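Local coordinates for flavin prenyltransferase PAD1, mitochondrial (Aspergillus niger, PDB 6QLG), which probably makes the prenylated FMN cofactor of ferulic acid decarboxylase by joining a dimethylallyl group to N5 and C6 of reduced FMN, at residues Ala62-Asn67 and Leu96-His101; Ala132-Phe137 and His169-Leu174; Gly136-Asp139 and Ser143-Ala146; Asp213-Thr216 and Glu220-Asn223. All coordinates share one frame; numbering follows the deposited sequence.

Interaction 1 of 4, residues Ala62-Asn67 and Leu96-His101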
# COMPACT_ATOMS: atom_id res chain seq x y z
N ALA B 62 19.95 -27.81 -25.66
CA ALA B 62 19.28 -28.77 -24.78
C ALA B 62 17.84 -29.02 -25.21
O ALA B 62 17.36 -30.16 -25.13
CB ALA B 62 19.33 -28.27 -23.33
N LEU B 63 17.14 -27.98 -25.66
CA LEU B 63 15.76 -28.15 -26.08
C LEU B 63 15.67 -28.94 -27.39
O LEU B 63 14.75 -29.74 -27.58
CB LEU B 63 15.07 -26.80 -26.24
CG LEU B 63 14.74 -26.03 -24.95
CD1 LEU B 63 14.23 -24.64 -25.29
CD2 LEU B 63 13.72 -26.79 -24.12
N ARG B 64 16.62 -28.72 -28.30
CA ARG B 64 16.68 -29.53 -29.51
C ARG B 64 16.86 -31.01 -29.17
O ARG B 64 16.20 -31.88 -29.74
CB ARG B 64 17.81 -29.04 -30.42
CG ARG B 64 18.20 -30.01 -31.53
CD ARG B 64 18.69 -29.26 -32.76
NE ARG B 64 17.62 -28.47 -33.36
CZ ARG B 64 17.79 -27.62 -34.37
NH1 ARG B 64 16.75 -26.95 -34.86
NH2 ARG B 64 19.00 -27.45 -34.90
N ARG B 65 17.76 -31.29 -28.22
CA ARG B 65 17.96 -32.66 -27.75
C ARG B 65 16.67 -33.27 -27.21
O ARG B 65 16.47 -34.49 -27.31
CB ARG B 65 19.04 -32.68 -26.67
CG ARG B 65 19.88 -33.94 -26.62
CD ARG B 65 21.29 -33.61 -26.13
NE ARG B 65 22.09 -32.95 -27.15
CZ ARG B 65 23.29 -32.41 -26.94
NH1 ARG B 65 23.83 -32.44 -25.73
NH2 ARG B 65 23.94 -31.83 -27.94
N LEU B 66 15.79 -32.45 -26.65
CA LEU B 66 14.54 -32.92 -26.04
C LEU B 66 13.36 -32.90 -27.01
O LEU B 66 12.22 -33.04 -26.57
CB LEU B 66 14.21 -32.07 -24.81
CG LEU B 66 15.11 -32.31 -23.59
CD1 LEU B 66 15.14 -31.08 -22.69
CD2 LEU B 66 14.64 -33.53 -22.82
N ASN B 67 13.62 -32.72 -28.31
CA ASN B 67 12.57 -32.71 -29.33
C ASN B 67 11.53 -31.62 -29.07
O ASN B 67 10.33 -31.82 -29.27
CB ASN B 67 11.90 -34.08 -29.46
CG ASN B 67 11.25 -34.29 -30.81
OD1 ASN B 67 11.77 -33.84 -31.84
ND2 ASN B 67 10.11 -34.96 -30.82
N LEU B 96 20.70 -23.27 -34.62
CA LEU B 96 20.33 -24.14 -33.51
C LEU B 96 18.83 -24.18 -33.26
O LEU B 96 18.36 -25.05 -32.51
CB LEU B 96 21.03 -23.70 -32.22
CG LEU B 96 22.56 -23.66 -32.19
CD1 LEU B 96 23.04 -23.04 -30.88
CD2 LEU B 96 23.14 -25.06 -32.37
N ALA B 97 18.07 -23.27 -33.86
CA ALA B 97 16.64 -23.16 -33.61
C ALA B 97 15.84 -23.67 -34.81
O ALA B 97 16.31 -23.63 -35.95
CB ALA B 97 16.24 -21.71 -33.31
N ASP B 98 14.63 -24.14 -34.53
CA ASP B 98 13.74 -24.56 -35.61
C ASP B 98 13.20 -23.37 -36.38
O ASP B 98 13.05 -23.43 -37.60
CB ASP B 98 12.60 -25.41 -35.04
CG ASP B 98 13.09 -26.67 -34.37
OD1 ASP B 98 13.81 -27.45 -35.02
OD2 ASP B 98 12.77 -26.88 -33.18
N TYR B 99 12.90 -22.27 -35.68
CA TYR B 99 12.36 -21.07 -36.29
C TYR B 99 12.99 -19.85 -35.65
O TYR B 99 13.29 -19.84 -34.45
CB TYR B 99 10.83 -21.02 -36.17
CG TYR B 99 10.14 -22.16 -36.86
CD1 TYR B 99 9.73 -23.28 -36.15
CD2 TYR B 99 9.90 -22.13 -38.23
CE1 TYR B 99 9.09 -24.34 -36.78
CE2 TYR B 99 9.27 -23.18 -38.87
CZ TYR B 99 8.87 -24.28 -38.14
OH TYR B 99 8.24 -25.33 -38.78
N VAL B 100 13.20 -18.82 -36.47
CA VAL B 100 13.79 -17.56 -36.03
C VAL B 100 12.90 -16.42 -36.50
O VAL B 100 12.48 -16.40 -37.66
CB VAL B 100 15.23 -17.38 -36.57
CG1 VAL B 100 15.83 -16.09 -36.03
CG2 VAL B 100 16.09 -18.57 -36.20
N HIS B 101 12.61 -15.48 -35.61
CA HIS B 101 11.75 -14.35 -35.91
C HIS B 101 12.50 -13.05 -35.67
O HIS B 101 13.30 -12.94 -34.74
CB HIS B 101 10.47 -14.39 -35.08
CG HIS B 101 9.76 -15.71 -35.12
ND1 HIS B 101 8.94 -16.08 -36.15
CD2 HIS B 101 9.77 -16.74 -34.25
CE1 HIS B 101 8.46 -17.29 -35.92
NE2 HIS B 101 8.94 -17.71 -34.77
O HOH W 1 15.06 -27.77 -31.81

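Interaction 2 of 4, residues Ala132-Phe137 and His169-Leu174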
# COMPACT_ATOMS: atom_id res chain seq x y z
N ALA B 132 10.91 -3.68 -19.55
CA ALA B 132 9.90 -3.64 -20.60
C ALA B 132 8.74 -4.56 -20.29
O ALA B 132 7.57 -4.19 -20.46
CB ALA B 132 10.53 -4.00 -21.95
N ILE B 133 9.03 -5.77 -19.80
CA ILE B 133 7.98 -6.72 -19.48
C ILE B 133 7.20 -6.27 -18.25
O ILE B 133 5.96 -6.34 -18.22
CB ILE B 133 8.57 -8.13 -19.29
CG1 ILE B 133 9.23 -8.60 -20.59
CG2 ILE B 133 7.50 -9.11 -18.85
CD1 ILE B 133 10.12 -9.81 -20.42
N HIS B 134 7.90 -5.79 -17.22
CA HIS B 134 7.22 -5.31 -16.02
C HIS B 134 6.34 -4.11 -16.32
O HIS B 134 5.18 -4.04 -15.88
CB HIS B 134 8.25 -4.96 -14.94
CG HIS B 134 7.67 -4.18 -13.80
ND1 HIS B 134 7.61 -2.80 -13.80
CD2 HIS B 134 7.13 -4.58 -12.63
CE1 HIS B 134 7.05 -2.38 -12.68
NE2 HIS B 134 6.75 -3.44 -11.95
N SER B 135 6.87 -3.13 -17.06
CA SER B 135 6.10 -1.92 -17.35
C SER B 135 4.96 -2.20 -18.32
O SER B 135 3.92 -1.52 -18.27
CB SER B 135 7.01 -0.83 -17.91
OG SER B 135 7.53 -1.22 -19.17
N GLY B 136 5.12 -3.18 -19.20
CA GLY B 136 4.18 -3.42 -20.27
C GLY B 136 4.53 -2.76 -21.58
O GLY B 136 3.79 -2.91 -22.55
N PHE B 137 5.62 -1.99 -21.63
CA PHE B 137 6.07 -1.31 -22.84
C PHE B 137 6.63 -2.37 -23.79
O PHE B 137 7.83 -2.62 -23.86
CB PHE B 137 7.10 -0.24 -22.51
CG PHE B 137 7.49 0.62 -23.68
CD1 PHE B 137 6.58 1.50 -24.24
CD2 PHE B 137 8.77 0.55 -24.20
CE1 PHE B 137 6.93 2.29 -25.32
CE2 PHE B 137 9.13 1.34 -25.28
CZ PHE B 137 8.21 2.21 -25.84
N HIS B 169 15.42 -2.65 -9.90
CA HIS B 169 15.49 -4.03 -10.36
C HIS B 169 14.61 -4.94 -9.50
O HIS B 169 13.85 -5.76 -10.02
CB HIS B 169 16.94 -4.53 -10.33
CG HIS B 169 17.89 -3.67 -11.10
ND1 HIS B 169 19.13 -3.32 -10.62
CD2 HIS B 169 17.79 -3.11 -12.33
CE1 HIS B 169 19.76 -2.57 -11.51
NE2 HIS B 169 18.97 -2.43 -12.56
N LEU B 170 14.72 -4.80 -8.18
CA LEU B 170 14.02 -5.71 -7.28
C LEU B 170 12.51 -5.49 -7.32
O LEU B 170 11.73 -6.45 -7.26
CB LEU B 170 14.55 -5.55 -5.85
CG LEU B 170 15.88 -6.28 -5.65
CD1 LEU B 170 16.52 -5.91 -4.32
CD2 LEU B 170 15.68 -7.78 -5.75
N ARG B 171 12.08 -4.23 -7.44
CA ARG B 171 10.65 -3.96 -7.61
C ARG B 171 10.13 -4.58 -8.89
O ARG B 171 9.05 -5.19 -8.90
CB ARG B 171 10.39 -2.45 -7.59
CG ARG B 171 8.96 -2.07 -7.95
CD ARG B 171 8.88 -0.70 -8.60
NE ARG B 171 9.34 -0.72 -9.98
CZ ARG B 171 9.94 0.31 -10.58
NH1 ARG B 171 10.16 1.43 -9.91
NH2 ARG B 171 10.33 0.21 -11.85
N ASN B 172 10.87 -4.43 -9.99
CA ASN B 172 10.46 -5.04 -11.25
C ASN B 172 10.39 -6.56 -11.13
O ASN B 172 9.45 -7.19 -11.64
CB ASN B 172 11.42 -4.63 -12.37
CG ASN B 172 11.27 -3.18 -12.76
OD1 ASN B 172 10.37 -2.48 -12.28
ND2 ASN B 172 12.14 -2.70 -13.64
N MET B 173 11.36 -7.17 -10.44
CA MET B 173 11.36 -8.62 -10.27
C MET B 173 10.18 -9.07 -9.43
O MET B 173 9.48 -10.03 -9.80
CB MET B 173 12.67 -9.07 -9.64
CG MET B 173 13.87 -9.03 -10.56
SD MET B 173 15.39 -9.41 -9.66
CE MET B 173 16.61 -9.12 -10.93
N LEU B 174 9.95 -8.42 -8.29
CA LEU B 174 8.86 -8.82 -7.41
C LEU B 174 7.51 -8.68 -8.11
O LEU B 174 6.68 -9.60 -8.08
CB LEU B 174 8.88 -7.99 -6.13
CG LEU B 174 7.69 -8.20 -5.18
CD1 LEU B 174 7.67 -9.63 -4.64
CD2 LEU B 174 7.70 -7.19 -4.04

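Interaction 3 of 4, residues Gly136-Asp139 and Ser143-Ala146. With FMN (flavin mononucleotide), chain T.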
# COMPACT_ATOMS: atom_id res chain seq x y z
N GLY B 136 5.12 -3.18 -19.20
CA GLY B 136 4.18 -3.42 -20.27
C GLY B 136 4.53 -2.76 -21.58
O GLY B 136 3.79 -2.91 -22.55
N PHE B 137 5.62 -1.99 -21.63
CA PHE B 137 6.07 -1.31 -22.84
C PHE B 137 6.63 -2.37 -23.79
O PHE B 137 7.83 -2.62 -23.86
CB PHE B 137 7.10 -0.24 -22.51
CG PHE B 137 7.49 0.62 -23.68
CD1 PHE B 137 6.58 1.50 -24.24
CD2 PHE B 137 8.77 0.55 -24.20
CE1 PHE B 137 6.93 2.29 -25.32
CE2 PHE B 137 9.13 1.34 -25.28
CZ PHE B 137 8.21 2.21 -25.84
N CYS B 138 5.72 -3.01 -24.53
CA CYS B 138 6.07 -4.15 -25.38
C CYS B 138 6.24 -3.68 -26.83
O CYS B 138 5.41 -3.93 -27.70
CB CYS B 138 5.00 -5.23 -25.27
SG CYS B 138 3.29 -4.63 -25.36
N ASP B 139 7.37 -3.01 -27.07
CA ASP B 139 7.64 -2.39 -28.36
C ASP B 139 8.61 -3.19 -29.23
O ASP B 139 9.01 -2.71 -30.29
CB ASP B 139 8.15 -0.96 -28.16
CG ASP B 139 9.65 -0.88 -27.94
OD1 ASP B 139 10.22 -1.77 -27.27
OD2 ASP B 139 10.27 0.08 -28.44
N SER B 143 9.53 -8.50 -25.92
CA SER B 143 8.68 -8.02 -24.84
C SER B 143 7.20 -8.25 -25.14
O SER B 143 6.42 -8.56 -24.24
CB SER B 143 8.96 -6.53 -24.57
OG SER B 143 8.97 -5.78 -25.77
N ARG B 144 6.80 -8.13 -26.41
CA ARG B 144 5.41 -8.39 -26.77
C ARG B 144 5.05 -9.85 -26.56
O ARG B 144 3.98 -10.16 -26.02
CB ARG B 144 5.15 -7.98 -28.22
CG ARG B 144 3.75 -8.33 -28.74
CD ARG B 144 2.66 -7.68 -27.89
NE ARG B 144 1.32 -8.02 -28.38
CZ ARG B 144 0.20 -7.82 -27.69
NH1 ARG B 144 0.24 -7.28 -26.48
NH2 ARG B 144 -0.97 -8.16 -28.22
N THR B 145 5.92 -10.77 -26.98
CA THR B 145 5.63 -12.19 -26.80
C THR B 145 5.55 -12.55 -25.32
O THR B 145 4.67 -13.32 -24.91
CB THR B 145 6.67 -13.04 -27.52
OG1 THR B 145 6.74 -12.65 -28.90
CG2 THR B 145 6.30 -14.51 -27.45
N ALA B 146 6.45 -12.00 -24.51
CA ALA B 146 6.36 -12.21 -23.07
C ALA B 146 5.07 -11.62 -22.51
O ALA B 146 4.40 -12.25 -21.68
CB ALA B 146 7.57 -11.59 -22.36
N1 FMN T . -1.26 -5.15 -29.48
C2 FMN T . -2.24 -4.95 -28.54
O2 FMN T . -1.93 -4.59 -27.41
N3 FMN T . -3.57 -5.16 -28.87
C4 FMN T . -3.91 -5.57 -30.15
O4 FMN T . -5.10 -5.76 -30.46
C4A FMN T . -2.92 -5.77 -31.10
N5 FMN T . -3.27 -6.17 -32.37
C5A FMN T . -2.29 -6.36 -33.32
C6 FMN T . -2.64 -6.77 -34.61
C7 FMN T . -1.65 -6.96 -35.56
C7M FMN T . -2.01 -7.40 -36.94
C8 FMN T . -0.31 -6.75 -35.23
C8M FMN T . 0.75 -6.97 -36.27
C9 FMN T . 0.04 -6.35 -33.95
C9A FMN T . -0.95 -6.15 -32.99
N10 FMN T . -0.60 -5.74 -31.71
C10 FMN T . -1.59 -5.55 -30.76
C1' FMN T . 0.83 -5.52 -31.33
C2' FMN T . 1.23 -4.05 -31.40
O2' FMN T . 1.15 -3.62 -32.74
C3' FMN T . 2.66 -3.89 -30.92
O3' FMN T . 2.72 -4.01 -29.51
C4' FMN T . 3.23 -2.54 -31.31
O4' FMN T . 4.52 -2.40 -30.75
C5' FMN T . 2.39 -1.38 -30.79
O5' FMN T . 3.01 -0.17 -31.20
P FMN T . 2.24 1.24 -31.21
O1P FMN T . 3.26 2.36 -31.18
O2P FMN T . 1.40 1.32 -32.46
O3P FMN T . 1.36 1.35 -29.98

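Interaction 4 of 4, residues Asp213-Thr216 and Glu220-Asn223. With DMA (dimethylallyl diphosphate), chain N.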
# COMPACT_ATOMS: atom_id res chain seq x y z
N ASP B 213 8.93 -28.49 -16.92
CA ASP B 213 8.78 -29.94 -16.73
C ASP B 213 9.56 -30.71 -17.80
O ASP B 213 9.04 -31.59 -18.47
CB ASP B 213 7.30 -30.33 -16.72
CG ASP B 213 6.51 -29.58 -15.66
OD1 ASP B 213 6.97 -29.54 -14.50
OD2 ASP B 213 5.44 -29.04 -15.99
N LEU B 214 10.83 -30.34 -17.94
CA LEU B 214 11.74 -30.98 -18.88
C LEU B 214 12.99 -31.43 -18.13
O LEU B 214 13.53 -30.68 -17.30
CB LEU B 214 12.13 -30.04 -20.03
CG LEU B 214 11.03 -29.71 -21.03
CD1 LEU B 214 11.41 -28.49 -21.86
CD2 LEU B 214 10.75 -30.91 -21.94
N ASP B 215 13.45 -32.64 -18.42
CA ASP B 215 14.59 -33.25 -17.74
C ASP B 215 15.69 -33.47 -18.77
O ASP B 215 15.61 -34.40 -19.58
CB ASP B 215 14.18 -34.56 -17.06
CG ASP B 215 15.29 -35.17 -16.23
OD1 ASP B 215 16.37 -34.56 -16.12
OD2 ASP B 215 15.08 -36.28 -15.69
N THR B 216 16.72 -32.62 -18.74
CA THR B 216 17.84 -32.81 -19.65
C THR B 216 18.62 -34.08 -19.35
O THR B 216 19.29 -34.60 -20.24
CB THR B 216 18.80 -31.61 -19.59
OG1 THR B 216 19.37 -31.51 -18.28
CG2 THR B 216 18.07 -30.32 -19.93
N GLU B 220 23.79 -33.57 -12.38
CA GLU B 220 23.56 -34.37 -11.18
C GLU B 220 22.58 -33.64 -10.27
O GLU B 220 22.90 -32.58 -9.71
CB GLU B 220 24.87 -34.64 -10.46
N ARG B 221 21.38 -34.19 -10.12
CA ARG B 221 20.42 -33.65 -9.17
C ARG B 221 20.86 -33.96 -7.75
O ARG B 221 21.52 -34.97 -7.48
CB ARG B 221 19.03 -34.23 -9.43
CG ARG B 221 18.55 -34.05 -10.86
CD ARG B 221 17.09 -34.43 -11.03
NE ARG B 221 16.62 -34.07 -12.37
CZ ARG B 221 16.23 -32.85 -12.72
NH1 ARG B 221 16.24 -31.87 -11.83
NH2 ARG B 221 15.83 -32.62 -13.96
N TRP B 222 20.50 -33.07 -6.82
CA TRP B 222 20.88 -33.26 -5.43
C TRP B 222 20.18 -34.47 -4.83
O TRP B 222 18.97 -34.67 -5.01
CB TRP B 222 20.56 -32.01 -4.61
CG TRP B 222 20.88 -32.16 -3.15
CD1 TRP B 222 19.99 -32.33 -2.13
CD2 TRP B 222 22.18 -32.16 -2.56
NE1 TRP B 222 20.66 -32.43 -0.93
CE2 TRP B 222 22.01 -32.33 -1.17
CE3 TRP B 222 23.48 -32.03 -3.06
CZ2 TRP B 222 23.08 -32.37 -0.28
CZ3 TRP B 222 24.54 -32.07 -2.18
CH2 TRP B 222 24.34 -32.24 -0.80
N ASN B 223 20.95 -35.30 -4.12
CA ASN B 223 20.41 -36.49 -3.47
C ASN B 223 21.10 -36.74 -2.13
O ASN B 223 21.39 -37.89 -1.78
CB ASN B 223 20.56 -37.72 -4.39
CG ASN B 223 19.76 -38.92 -3.91
OD1 ASN B 223 18.57 -38.80 -3.61
ND2 ASN B 223 20.41 -40.08 -3.85
C1 DMA N . 20.38 -26.63 -3.47
O1 DMA N . 19.29 -26.80 -4.32
C2 DMA N . 20.06 -27.23 -2.10
C3 DMA N . 20.82 -28.18 -1.59
C4 DMA N . 20.49 -28.77 -0.23
C5 DMA N . 22.03 -28.69 -2.37
PA DMA N . 18.33 -25.50 -4.64
O1A DMA N . 18.74 -24.34 -3.75
O2A DMA N . 16.88 -25.85 -4.38
O3A DMA N . 18.48 -25.06 -6.22
PB DMA N . 19.85 -25.31 -7.10
O1B DMA N . 21.05 -25.19 -6.19
O2B DMA N . 19.96 -24.27 -8.18
O3B DMA N . 19.80 -26.69 -7.70
O HOH W 2 17.68 -36.18 -14.01

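Interaction 1 of 4, residues Ala62-Asn67 and Leu96-His101
The Arg64 guanidinium carries the backbone carbonyl of Leu96 over one face and the Asp98 carboxylate at its edge. The contact joins the C-terminal end of helix 53-65 to the start of 99-100, within this chain the outermost strand on one side of the parallel sheet in this flavoprotein-type alpha/beta fold. Leu96 O sits above the centre of the guanidinium, 3.2 Å from Arg64 CZ; placed there, it lies close to NH1 and NH2 without the angle for a hydrogen bond to either. At the edge, Arg64 NH1 forms a salt bridge of 3.0 Å with Asp98 OD1. This bond is bent, 141° at the hydrogen; it meets OD1 from above the carboxylate plane, and the two flat groups are turned 45° apart. Arg64 gets there with CG anti to its backbone N (chi1 165°) and a chain bent at chi2 and chi3. Its NH2 is spent on Ala95 O, the carbonyl before Leu96, while Asp98 OD2 accepts from Thr70 N of the neighbouring strand. Just past Arg64 the helix closes in a Schellman motif with Asn67 at C-prime. A water adds a second link, accepting from Arg64 NE at 3.1 Å and lying 2.8 Å from Asp98 OD2.

Interaction 2 of 4, residues Ala132-Phe137 and His169-Leu174
With chi1 at 167°, His134 swings its ring out from helix 127-135 toward helix 167-178, where Asn172, its CG beside its own backbone N (chi1 -71°), lifts its amide oxygen over that ring. The two side chains run at about a right angle, but ring and amide planes are only 28° apart, so the amide is tilted modestly from the ring, and its oxygen is the part that lies over the face. Asn172 OD1 stands toward the rim, 3.2 Å from His134 ND1, and the angle there is too poor for a hydrogen bond. The backbone shares the same face: Asn172 CA makes a CH-pi contact, 4.0 Å from the ring centroid. Arg171 curls back to its neighbour, and its NH2 donates to Asn172 OD1 at 2.7 Å with a weak second bond from NE. NE also comes within 3.9 Å of His134 CE1.

The helix pair is buried at a subunit interface. Arg171 NH2 and Asn172 ND2 donate to the carbonyls of His134 and Ser135 of a neighbouring subunit, while the His134 and Ser135 carbonyls of this chain receive the equivalent bonds from another copy. Past Ser135 the chain leaves the helix at Gly136, with positive phi, inside an ST turn in which Phe137 N donates to Ser135 OG.

Within the chain, His134 NE2 is hydrogen-bonded to Glu175. That carboxylate would tend to stabilise positive charge on the imidazole and the nearby Arg171 to oppose it, whereas the guanidinium bonds probably draw electron density from the amide oxygen lying over the ring.

Interaction 3 of 4, residues Gly136-Asp139 and Ser143-Ala146
The loop joining helix 127-135 to helix 141-151 forms one wall of an FMN site at a subunit interface, and here it folds back on the first turns of the second helix. Cys138 carries the contact: its CB rests 3.5 Å from Arg144 CA, while its SG, in one of two modelled positions, lies 4.0 Å from Arg144 CD. Ser143, one residue earlier on the helix, sets its OG 3.3 Å from Cys138 CA. An inverse gamma turn is centred on Phe137 just before Cys138; the Cys138 carbonyl accepts a weak hydrogen bond of 3.2 Å from FMN O3' of the ribityl chain.

With chi1 at 175° the Arg144 chain runs off beside its own carbonyl carbon and, after a bend at chi2, extends along one face of the flavin. One face of its guanidinium then covers the pyrimidine side of the isoalloxazine, with Arg144 NH2 3.3 Å from FMN N1. NH2 is also salt-bridged to Glu162 of the second subunit, which probably steadies the guanidinium against the ring. The same subunit also hydrogen-bonds FMN through Ser126 and Lys128, among others. Arg144 belongs to the dimethylallyl diphosphate pocket too, so it serves both ligands, while the loop contributes to the FMN side, in the interfacial active site characteristic of the UbiX/PAD1 flavin prenyltransferases.

Interaction 4 of 4, residues Asp213-Thr216 and Glu220-Asn223
Asp215 and Arg221 meet obliquely, their carboxylate and guanidinium planes turned 64° from each other, across a loop in the C-terminal tail that follows helix 197-210. Arg221 is extended from CG to NE and offers the edge of its guanidinium: Asp215 OD1 lies in that plane, 3.0 Å from Arg221 NH2, in a fairly straight salt bridge of 161° at the hydrogen. The carboxylate is not met in the same flat manner, because NH2 arrives from above its plane. NH2 has a second anionic partner in Asp210, at the end of the helix, so two carboxylates share this one nitrogen. Asp215 OD1 also accepts from Gly217 N, which ties the side chain to the loop backbone.

The indole of the next residue, Trp222, swung away from its backbone N (chi1 178°), turns to the dimethylallyl diphosphate. One of its faces carries the prenyl methyl C5, 3.5 Å from Trp222 CD2. A fifth subunit packs against this tail, with its Ser114 hydrogen-bonded to Trp222 N and Arg221 NH1 and its Ala107 O to Trp222 NE1. Between Asp215 and Arg221 a water adds a second link, accepting from Arg221 NE at 2.9 Å and donating to Asp215 OD1 at 3.0 Å.

Along the chain, interaction 1 comes first, interactions 2 and 3 follow from the shared residues Gly136 and Phe137, and interaction 4 closes the series in the tail. Interactions 2 and 3 have centres 11 Å apart and touch where Ile133 packs on Ala146, binding helices 127-135 and 141-151 together beside the second subunit. Interaction 1 lies on the far side of the chain's centre from interaction 2, with centres 28 Å apart; it meets interaction 4 through Leu63 and Leu66 against Leu214 to Thr216. Interactions 3 and 4, 31 Å apart by centres, each adjoin a bound ligand, so one chain contributes to separate interfacial sites within the twelve-chain assembly.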